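Local coordinates for protein GTPase subunit of restriction endonuclease (PDB 6P0F) that probably recognises modified DNA through this N-terminal YTH domain, as part of a GTP-dependent restriction endonuclease of the McrBC type, at residues G68-F73 and L94-E99; Q4-G9 and E58-K63; G76-R81 and F152-Y157. One frame throughout, in Å; residues are numbered along the deposited sequence.

Interaction 1: G68-F73 and L94-E99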
# COMPACT_ATOMS: atom_id res chain seq x y z
N GLY A 68 7.37 -4.55 8.65
CA GLY A 68 8.68 -4.59 8.04
C GLY A 68 8.68 -4.88 6.56
O GLY A 68 9.69 -4.62 5.90
N ASP A 69 7.58 -5.42 6.04
CA ASP A 69 7.43 -5.65 4.61
C ASP A 69 7.29 -4.31 3.88
O ASP A 69 6.88 -3.29 4.45
CB ASP A 69 6.23 -6.55 4.35
CG ASP A 69 6.47 -8.00 4.78
OD1 ASP A 69 7.65 -8.34 5.11
OD2 ASP A 69 5.48 -8.77 4.76
N MSE A 70 7.62 -4.33 2.61
CA MSE A 70 7.64 -3.14 1.77
C MSE A 70 6.51 -3.25 0.75
O MSE A 70 6.21 -4.33 0.25
CB MSE A 70 8.99 -3.01 1.10
CG MSE A 70 10.00 -2.58 2.09
SE MSE A 70 11.75 -2.84 1.34
CE MSE A 70 11.43 -2.23 -0.44
N VAL A 71 5.91 -2.10 0.43
CA VAL A 71 4.80 -2.04 -0.52
C VAL A 71 5.12 -0.99 -1.58
O VAL A 71 5.42 0.17 -1.26
CB VAL A 71 3.47 -1.69 0.17
CG1 VAL A 71 2.39 -1.56 -0.89
CG2 VAL A 71 3.08 -2.74 1.21
N LEU A 72 5.06 -1.41 -2.85
CA LEU A 72 5.07 -0.49 -3.98
C LEU A 72 3.61 -0.28 -4.37
O LEU A 72 2.94 -1.23 -4.78
CB LEU A 72 5.84 -1.06 -5.17
CG LEU A 72 7.36 -1.06 -4.98
CD1 LEU A 72 7.94 -2.07 -5.96
CD2 LEU A 72 7.98 0.30 -5.13
N PHE A 73 3.10 0.93 -4.18
CA PHE A 73 1.78 1.30 -4.67
C PHE A 73 1.97 1.80 -6.10
O PHE A 73 2.60 2.84 -6.32
CB PHE A 73 1.14 2.37 -3.80
CG PHE A 73 0.71 1.92 -2.46
CD1 PHE A 73 -0.46 1.22 -2.27
CD2 PHE A 73 1.49 2.23 -1.36
CE1 PHE A 73 -0.85 0.84 -0.99
CE2 PHE A 73 1.09 1.85 -0.07
CZ PHE A 73 -0.07 1.16 0.10
N LEU A 94 6.54 4.11 -2.48
CA LEU A 94 7.19 3.05 -1.72
C LEU A 94 6.97 3.30 -0.23
O LEU A 94 7.35 4.34 0.28
CB LEU A 94 8.69 3.01 -2.03
CG LEU A 94 9.48 2.00 -1.20
CD1 LEU A 94 9.07 0.57 -1.51
CD2 LEU A 94 10.97 2.16 -1.47
N GLY A 95 6.36 2.33 0.44
CA GLY A 95 6.22 2.38 1.88
C GLY A 95 6.79 1.16 2.56
O GLY A 95 6.99 0.12 1.92
N ILE A 96 7.09 1.29 3.86
CA ILE A 96 7.46 0.15 4.69
C ILE A 96 6.48 0.08 5.85
O ILE A 96 6.12 1.10 6.44
CB ILE A 96 8.94 0.25 5.16
CG1 ILE A 96 9.30 -1.04 5.91
CG2 ILE A 96 9.19 1.48 5.95
CD1 ILE A 96 10.81 -1.27 6.03
N ILE A 97 5.98 -1.13 6.12
CA ILE A 97 4.87 -1.31 7.05
C ILE A 97 5.37 -1.25 8.49
O ILE A 97 6.30 -1.97 8.88
CB ILE A 97 4.12 -2.63 6.80
CG1 ILE A 97 3.51 -2.65 5.37
CG2 ILE A 97 3.03 -2.83 7.85
CD1 ILE A 97 2.80 -3.93 5.01
N CYS A 98 4.79 -0.35 9.27
CA CYS A 98 5.11 -0.23 10.69
C CYS A 98 4.35 -1.25 11.53
O CYS A 98 4.90 -1.80 12.50
CB CYS A 98 4.75 1.19 11.13
SG CYS A 98 5.12 1.58 12.84
N GLU A 99 3.09 -1.49 11.21
CA GLU A 99 2.23 -2.39 11.96
C GLU A 99 1.11 -2.87 11.07
O GLU A 99 0.72 -2.19 10.12
CB GLU A 99 1.60 -1.71 13.18
CG GLU A 99 2.24 -2.04 14.51
CD GLU A 99 2.11 -3.51 14.88
OE1 GLU A 99 1.70 -4.33 14.04
OE2 GLU A 99 2.48 -3.85 16.01
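Gly68 N donates to Ile97 O at 2.8 Å, and Ile97 N donates to Asp69 O at 2.9 Å. Val71 and Gly95 add two more backbone bonds between 68-73 and 94-99, as an antiparallel hydrogen-bonded pair. Met70 with Ile96 and Leu72 with Leu94 are the non-hydrogen-bonded pairs beside it. There the CA-H groups come close to carbonyls, as Met70 CA does to Gly95 O at 3.3 Å. The carboxylate of Asp69 is held from outside: OD2 accepts from Asp66 N and Gln4 NE2.

Packing follows on both faces. Met70, modelled as selenomethionine, shares one face with Leu72, Leu94 and Ile96. Its chain bends at the last torsion (chi3 42°), which brings CE to 3.8 Å from Leu94 CD1. That same CD1 meets Leu72 CD2, also at 3.8 Å. Leu170 and Leu174 of helix 160-174 cover Met70 and Leu94. At the end of this face, Ile96 CD1 rests 3.5 Å from Gly68 O. On the other face Val71 CG2 touches Ile97 CD1 at 4.0 Å, and Met125 packs on both residues. Val71 CG1 sits over the centre of the Phe73 ring in its own strand.

Just past the pairing, the chain turns a corner at Cys98, which is disulfide-bonded to Cys45. Strand 70-76 also pairs in parallel with 5-11, so this is an inner strand of the curved mixed sheet of a YTH domain.

Interaction 2: Q4-G9 and E58-K63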
# COMPACT_ATOMS: atom_id res chain seq x y z
N GLN A 4 9.34 -9.11 2.84
CA GLN A 4 8.64 -9.32 1.59
C GLN A 4 8.38 -7.98 0.92
O GLN A 4 8.33 -6.94 1.55
CB GLN A 4 7.35 -10.09 1.83
CG GLN A 4 7.59 -11.46 2.46
CD GLN A 4 6.35 -12.15 2.92
OE1 GLN A 4 6.12 -13.31 2.59
NE2 GLN A 4 5.51 -11.44 3.68
N LEU A 5 8.22 -8.04 -0.40
CA LEU A 5 7.89 -6.89 -1.22
C LEU A 5 6.59 -7.20 -1.95
O LEU A 5 6.48 -8.23 -2.63
CB LEU A 5 9.00 -6.55 -2.21
CG LEU A 5 8.72 -5.48 -3.27
CD1 LEU A 5 8.41 -4.15 -2.54
CD2 LEU A 5 9.89 -5.34 -4.24
N PHE A 6 5.60 -6.32 -1.80
CA PHE A 6 4.31 -6.45 -2.45
C PHE A 6 4.07 -5.26 -3.38
O PHE A 6 4.62 -4.18 -3.16
CB PHE A 6 3.18 -6.52 -1.43
CG PHE A 6 3.30 -7.67 -0.50
CD1 PHE A 6 2.86 -8.93 -0.88
CD2 PHE A 6 3.89 -7.52 0.74
CE1 PHE A 6 2.99 -10.02 -0.03
CE2 PHE A 6 4.00 -8.61 1.61
CZ PHE A 6 3.57 -9.87 1.19
N ILE A 7 3.27 -5.50 -4.43
CA ILE A 7 2.79 -4.44 -5.32
C ILE A 7 1.28 -4.35 -5.18
O ILE A 7 0.57 -5.36 -5.29
CB ILE A 7 3.16 -4.70 -6.79
CG1 ILE A 7 4.66 -4.66 -6.98
CG2 ILE A 7 2.46 -3.69 -7.70
CD1 ILE A 7 5.08 -5.34 -8.28
N ILE A 8 0.78 -3.14 -4.92
CA ILE A 8 -0.66 -2.91 -4.85
C ILE A 8 -1.01 -1.88 -5.89
O ILE A 8 -0.48 -0.77 -5.90
CB ILE A 8 -1.09 -2.49 -3.45
CG1 ILE A 8 -0.86 -3.65 -2.48
CG2 ILE A 8 -2.57 -2.07 -3.45
CD1 ILE A 8 -1.11 -3.24 -1.01
N GLY A 9 -1.94 -2.24 -6.80
CA GLY A 9 -2.29 -1.41 -7.91
C GLY A 9 -3.53 -0.59 -7.55
O GLY A 9 -4.56 -1.16 -7.23
N GLU A 58 -5.83 -10.95 4.64
CA GLU A 58 -4.54 -10.84 5.29
C GLU A 58 -3.38 -11.17 4.37
O GLU A 58 -2.23 -10.81 4.69
CB GLU A 58 -4.50 -11.79 6.49
CG GLU A 58 -3.41 -11.52 7.50
CD GLU A 58 -3.61 -12.33 8.77
OE1 GLU A 58 -3.57 -11.73 9.88
OE2 GLU A 58 -3.84 -13.55 8.66
N THR A 59 -3.65 -11.88 3.27
CA THR A 59 -2.59 -12.42 2.42
C THR A 59 -2.62 -11.82 1.03
O THR A 59 -3.67 -11.40 0.54
CB THR A 59 -2.70 -13.94 2.28
OG1 THR A 59 -3.94 -14.26 1.64
CG2 THR A 59 -2.65 -14.61 3.65
N ILE A 60 -1.45 -11.80 0.38
CA ILE A 60 -1.32 -11.55 -1.05
C ILE A 60 -0.57 -12.74 -1.66
O ILE A 60 0.50 -13.10 -1.17
CB ILE A 60 -0.58 -10.23 -1.37
CG1 ILE A 60 -1.41 -9.04 -0.87
CG2 ILE A 60 -0.28 -10.18 -2.88
CD1 ILE A 60 -0.63 -7.75 -0.88
N TYR A 61 -1.13 -13.33 -2.70
CA TYR A 61 -0.52 -14.50 -3.30
C TYR A 61 -0.15 -15.50 -2.22
O TYR A 61 0.87 -16.17 -2.29
CB TYR A 61 0.63 -14.15 -4.23
CG TYR A 61 0.15 -14.01 -5.65
CD1 TYR A 61 -0.70 -12.97 -6.01
CD2 TYR A 61 0.49 -14.94 -6.61
CE1 TYR A 61 -1.16 -12.84 -7.29
CE2 TYR A 61 0.03 -14.82 -7.91
CZ TYR A 61 -0.80 -13.77 -8.24
OH TYR A 61 -1.27 -13.64 -9.53
N GLU A 62 -0.99 -15.52 -1.20
CA GLU A 62 -0.90 -16.48 -0.10
C GLU A 62 0.23 -16.17 0.87
O GLU A 62 0.54 -17.00 1.74
CB GLU A 62 -0.70 -17.95 -0.53
CG GLU A 62 -1.59 -18.78 0.22
CD GLU A 62 -3.06 -18.46 -0.17
OE1 GLU A 62 -3.26 -18.28 -1.39
OE2 GLU A 62 -3.90 -18.30 0.75
N LYS A 63 0.88 -15.02 0.74
CA LYS A 63 1.92 -14.59 1.66
C LYS A 63 1.25 -13.65 2.66
O LYS A 63 0.46 -12.79 2.26
CB LYS A 63 3.06 -13.93 0.90
CG LYS A 63 3.71 -14.90 -0.11
CD LYS A 63 4.45 -16.00 0.65
CE LYS A 63 5.34 -16.84 -0.26
NZ LYS A 63 6.22 -17.74 0.54
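The Phe6 ring meets both Ile60 and Lys63. Lys63 CB lies at the ring edge, near its plane, 4.0 Å from Phe6 CE1. Ile60 approaches the ring obliquely, with its CD1 3.7 Å from Phe6 CD1. Ile60 CB is equally close to that ring atom, so the branched side chain runs past the ring atoms CG, CD1 and CE1. At the rim by Phe6 CE2 stands the carboxylate of Asp69.

The motif that meets strand 5-11 is a beta hairpin with a type I' turn from Ile60 to Lys63. Tyr61 and Glu62 fill the two central positions, both with positive phi. Two backbone bonds close the turn: Ile60 N to Lys63 O at 2.9 Å, and Lys63 N to Ile60 O at 2.7 Å. These bonds hold Ile60 and Lys63 side by side, and both point their CB atoms at the strand. The hairpin therefore packs on the sheet through side chains rather than pairing with it.

Phe6, Ile8 and Ile60 are buried. Phe6 CG lies beside its backbone N (chi1 -60°), with the ring beyond it reaching the hairpin. Ile8 adds a looser contact, CG1 to Ile60 CD1 at 4.4 Å. Ala155 and Ile65 also pack on Ile60.

Gln4 reaches the hairpin at the exposed end, crossing Lys63 at about a right angle. Its amide NE2 donates to Lys64 O. The bend of Lys63 at chi2 (-69°) places CD 3.7 Å from Gln4 OE1, while CB touches the same oxygen at 3.6 Å.

Interaction 3: G76-R81 and F152-Y157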
# COMPACT_ATOMS: atom_id res chain seq x y z
N GLY A 76 -2.33 4.33 -11.44
CA GLY A 76 -2.54 4.56 -12.86
C GLY A 76 -3.91 4.09 -13.27
O GLY A 76 -4.67 3.56 -12.46
N LYS A 77 -4.19 4.22 -14.57
CA LYS A 77 -5.49 3.89 -15.15
C LYS A 77 -5.52 2.40 -15.49
O LYS A 77 -4.80 1.94 -16.39
CB LYS A 77 -5.74 4.77 -16.37
CG LYS A 77 -6.89 4.38 -17.25
CD LYS A 77 -8.21 4.57 -16.56
CE LYS A 77 -9.34 4.40 -17.59
NZ LYS A 77 -9.99 5.70 -17.95
N ARG A 78 -6.32 1.65 -14.76
CA ARG A 78 -6.45 0.23 -15.02
C ARG A 78 -7.26 0.04 -16.30
O ARG A 78 -8.39 0.51 -16.37
CB ARG A 78 -7.12 -0.48 -13.86
CG ARG A 78 -7.22 -1.97 -14.10
CD ARG A 78 -7.63 -2.76 -12.85
NE ARG A 78 -6.69 -2.56 -11.74
CZ ARG A 78 -5.54 -3.21 -11.61
NH1 ARG A 78 -5.20 -4.13 -12.49
NH2 ARG A 78 -4.74 -2.94 -10.58
N ILE A 79 -6.68 -0.62 -17.29
CA ILE A 79 -7.37 -0.83 -18.57
C ILE A 79 -7.62 -2.29 -18.90
O ILE A 79 -8.30 -2.57 -19.89
CB ILE A 79 -6.65 -0.15 -19.75
CG1 ILE A 79 -5.20 -0.59 -19.82
CG2 ILE A 79 -6.84 1.34 -19.69
CD1 ILE A 79 -4.57 -0.26 -21.16
N SER A 80 -7.16 -3.21 -18.10
CA SER A 80 -7.46 -4.61 -18.34
C SER A 80 -7.02 -5.32 -17.09
O SER A 80 -6.46 -4.70 -16.18
CB SER A 80 -6.77 -5.16 -19.59
OG SER A 80 -7.55 -6.19 -20.18
N ARG A 81 -7.28 -6.60 -17.03
CA ARG A 81 -6.74 -7.37 -15.94
C ARG A 81 -5.21 -7.27 -16.00
O ARG A 81 -4.59 -7.56 -17.04
CB ARG A 81 -7.17 -8.83 -15.98
CG ARG A 81 -6.64 -9.57 -14.75
CD ARG A 81 -7.48 -10.76 -14.35
NE ARG A 81 -7.87 -11.57 -15.49
CZ ARG A 81 -9.00 -12.28 -15.53
NH1 ARG A 81 -9.83 -12.26 -14.50
NH2 ARG A 81 -9.29 -13.01 -16.60
N PHE A 152 0.37 -4.38 -13.83
CA PHE A 152 -0.43 -3.55 -12.92
C PHE A 152 -1.36 -4.48 -12.15
O PHE A 152 -2.58 -4.51 -12.37
CB PHE A 152 -1.20 -2.49 -13.72
CG PHE A 152 -1.85 -1.40 -12.89
CD1 PHE A 152 -1.18 -0.75 -11.90
CD2 PHE A 152 -3.13 -0.97 -13.17
CE1 PHE A 152 -1.78 0.26 -11.17
CE2 PHE A 152 -3.74 0.03 -12.44
CZ PHE A 152 -3.06 0.65 -11.42
N PRO A 153 -0.80 -5.26 -11.21
CA PRO A 153 -1.63 -6.21 -10.47
C PRO A 153 -2.50 -5.50 -9.45
O PRO A 153 -2.14 -4.46 -8.90
CB PRO A 153 -0.61 -7.13 -9.79
CG PRO A 153 0.56 -6.22 -9.54
CD PRO A 153 0.60 -5.26 -10.73
N ILE A 154 -3.67 -6.09 -9.18
CA ILE A 154 -4.43 -5.61 -8.03
C ILE A 154 -3.64 -5.81 -6.75
O ILE A 154 -3.55 -4.90 -5.91
CB ILE A 154 -5.81 -6.29 -7.97
CG1 ILE A 154 -6.70 -5.69 -9.07
CG2 ILE A 154 -6.45 -6.06 -6.63
CD1 ILE A 154 -8.00 -6.41 -9.23
N ALA A 155 -3.02 -6.98 -6.58
CA ALA A 155 -2.14 -7.28 -5.47
C ALA A 155 -1.15 -8.33 -5.92
O ALA A 155 -1.56 -9.43 -6.32
CB ALA A 155 -2.92 -7.76 -4.25
N GLY A 156 0.13 -8.01 -5.87
CA GLY A 156 1.17 -8.92 -6.30
C GLY A 156 2.25 -9.11 -5.25
O GLY A 156 2.49 -8.24 -4.41
N TYR A 157 2.88 -10.28 -5.30
CA TYR A 157 4.01 -10.62 -4.45
C TYR A 157 5.25 -10.68 -5.33
O TYR A 157 5.24 -11.35 -6.38
CB TYR A 157 3.79 -11.96 -3.75
CG TYR A 157 5.02 -12.52 -3.07
CD1 TYR A 157 5.53 -11.93 -1.92
CD2 TYR A 157 5.68 -13.63 -3.57
CE1 TYR A 157 6.65 -12.43 -1.29
CE2 TYR A 157 6.80 -14.15 -2.94
CZ TYR A 157 7.28 -13.55 -1.80
OH TYR A 157 8.39 -14.04 -1.16
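Stacking carries this contact: the guanidinium of Arg78 lies flat on the Phe152 ring. The centres are 4.2 Å apart and the planes differ by 9°, a parallel cation-pi arrangement. The overlap is offset. NH2 lies over the ring face toward its rim, while Phe152 CD2 sits over the middle of the guanidinium. Ile154 covers the opposite guanidinium face, with Ile154 CG1 3.7 Å from Arg78 CZ. The planar group is thus layered between an aromatic ring and an aliphatic branch.

Hydrogen bonds tie the same group to the backbone. Arg78 NH1 donates to Phe152 O at 2.7 Å, 19° out of the guanidinium plane. Arg78 NH2 adds two weak bonds, to Phe152 O at 3.2 Å and to Pro153 O at 3.4 Å. Phe152 therefore holds the arginine with both its ring and its carbonyl. The bend at chi3 (-59°) sets Arg78 NE, the first atom of the stacked group, 4.0 Å from Phe152 CE2.

Arg78 belongs to the small hairpin of strands 78-80 and 83-84, which follows strand 70-76. Ile79 and Ser80 form a classic beta bulge opposite Lys83. Phe152 to Ile154 lead into strand 155-158, which pairs with 5-11 in the YTH-domain sheet. Asn82 of the hairpin also bonds to the Phe152 backbone.

Van der Waals contacts complete the surroundings of the buried ring. Arg78 CB lies in the ring plane at its edge, 3.7 Å from Phe152 CE2. Gly76 O approaches obliquely and comes within 3.5 Å of Phe152 CZ.

How the interactions relate
Interactions 1, 2 and 3 all reach the same mixed sheet. Strand 5-11 lies between 70-76 and 155-158, so interaction 2 is the neighbour of both others. Its centre is about 11 Å from that of interaction 1 and about 13 Å from that of interaction 3. Backbone bonds probably link Phe6 to Leu72, and Ile7 to Gly156. Interactions 1 and 3 are about 18 Å apart and touch only through the chain, as 70-76 runs on into 78-80. Interaction 2 closes first along the sequence; the segments of 1 and 3 then alternate. Interaction 1 is strand pairing, interaction 2 packs a small hairpin on the sheet, and interaction 3 fixes another to the loop that leads into strand 155-158.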